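Local atomic coordinates of ribokinase (Arabidopsis thaliana, PDB entry 6ILS), a protein that catalyses the ATP- and magnesium-dependent phosphorylation of D-ribose at O-5, giving D-ribose 5-phosphate for nucleotide and amino-acid synthesis or the pentose phosphate pathway. Residues P122-S126 / I149-V153. Sequence-based numbering, arbitrary orientation.
Sequences PEIMS and INIQV
An irregular loop, 122-126, lies against one flank of helix 147-158, the crossover helix of a beta-alpha-beta unit between parallel neighbouring strands 138-143 and 164-170 of the PfkB-family fold; the CA atoms of Met-125 and Gln-152 are nearest in register at 7.2 Å. Pro-122 is extended (phi/psi -69/156), and its O lies 3.5 Å from CD1 of Ile-149 (rotamer mm). Glu-123, alone in 122-126, takes helical angles (-59/-43); its CA-to-CB bond points away, but its O accepts a hydrogen bond from Gln-152 NE2 (3.2 Å, N-H...O 150°). From Ile-124 onward the backbone is extended again. The CA-to-CB bond of Ile-124 also points away, yet its CA lies 3.5 Å and its CG2 3.9 Å from Gln-152 OE1. Met-125 N donates a nearly linear hydrogen bond to Gln-152 OE1 (2.9 Å, 174°). The mmm side chain of Met-125 places its SD 3.9 Å from Ile-149 CD1 and its CE 4.3 Å from Val-153 CG2, one helical turn apart. Ser-126 OG hydrogen-bonds Asp-129 OD2. Gln-152 (chi1 m, chi2 t, chi3 56°) has its NE2 also hydrogen-bonded to Ser-148 OG. One side-chain amide thus does the work of a backbone peptide, satisfying loop peptide groups beside a buried thioether-aliphatic patch.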
# COMPACT_ATOMS: atom_id res chain seq x y z
N PRO B 122 14.95 18.32 7.24
CA PRO B 122 15.98 19.29 6.84
C PRO B 122 17.36 18.80 7.27
O PRO B 122 17.47 18.00 8.20
CB PRO B 122 15.58 20.55 7.60
CG PRO B 122 14.95 20.02 8.85
CD PRO B 122 14.23 18.74 8.45
N GLU B 123 18.40 19.27 6.58
CA GLU B 123 19.76 18.94 6.95
C GLU B 123 20.03 19.40 8.39
O GLU B 123 20.65 18.68 9.18
CB GLU B 123 20.75 19.60 5.98
CG GLU B 123 22.18 19.65 6.48
CD GLU B 123 23.17 20.10 5.42
OE1 GLU B 123 22.80 20.12 4.23
OE2 GLU B 123 24.32 20.44 5.78
N ILE B 124 19.55 20.59 8.71
CA ILE B 124 19.62 21.14 10.06
C ILE B 124 18.22 21.48 10.53
O ILE B 124 17.48 22.17 9.84
CB ILE B 124 20.48 22.42 10.13
CG1 ILE B 124 21.88 22.16 9.55
CG2 ILE B 124 20.57 22.93 11.55
CD1 ILE B 124 22.63 21.06 10.27
N MET B 125 17.85 20.98 11.70
CA MET B 125 16.54 21.28 12.26
C MET B 125 16.46 22.74 12.63
O MET B 125 17.33 23.25 13.32
CB MET B 125 16.27 20.42 13.49
CG MET B 125 16.31 18.94 13.21
SD MET B 125 14.73 18.38 12.59
CE MET B 125 13.77 18.43 14.11
N SER B 126 15.40 23.42 12.18
CA SER B 126 15.20 24.82 12.56
C SER B 126 14.80 24.90 14.03
O SER B 126 14.26 23.94 14.58
CB SER B 126 14.14 25.49 11.69
OG SER B 126 12.85 25.16 12.15
N ILE B 149 19.12 13.47 12.49
CA ILE B 149 17.97 14.10 13.11
C ILE B 149 17.84 13.69 14.57
O ILE B 149 17.59 14.53 15.43
CB ILE B 149 16.68 13.75 12.32
CG1 ILE B 149 16.81 14.27 10.89
CG2 ILE B 149 15.46 14.33 13.02
CD1 ILE B 149 17.02 15.77 10.81
N ASN B 150 18.01 12.39 14.86
CA ASN B 150 17.95 11.94 16.25
C ASN B 150 19.00 12.63 17.11
O ASN B 150 18.73 12.99 18.26
CB ASN B 150 18.14 10.43 16.36
CG ASN B 150 16.85 9.67 16.11
OD1 ASN B 150 15.76 10.18 16.35
ND2 ASN B 150 16.98 8.45 15.63
N ILE B 151 20.20 12.80 16.55
CA ILE B 151 21.29 13.43 17.30
C ILE B 151 20.94 14.87 17.64
O ILE B 151 21.05 15.29 18.78
CB ILE B 151 22.62 13.34 16.52
CG1 ILE B 151 23.14 11.90 16.57
CG2 ILE B 151 23.65 14.30 17.12
CD1 ILE B 151 24.24 11.60 15.59
N GLN B 152 20.43 15.61 16.66
CA GLN B 152 20.06 17.00 16.89
C GLN B 152 18.95 17.16 17.92
O GLN B 152 18.97 18.10 18.72
CB GLN B 152 19.65 17.66 15.56
CG GLN B 152 20.77 17.72 14.53
CD GLN B 152 20.31 18.31 13.21
OE1 GLN B 152 19.79 19.43 13.16
NE2 GLN B 152 20.48 17.55 12.13
N VAL B 153 17.97 16.26 17.91
CA VAL B 153 16.88 16.35 18.87
C VAL B 153 17.38 16.07 20.29
O VAL B 153 17.09 16.80 21.23
CB VAL B 153 15.74 15.36 18.50
CG1 VAL B 153 14.74 15.24 19.65
CG2 VAL B 153 15.05 15.83 17.23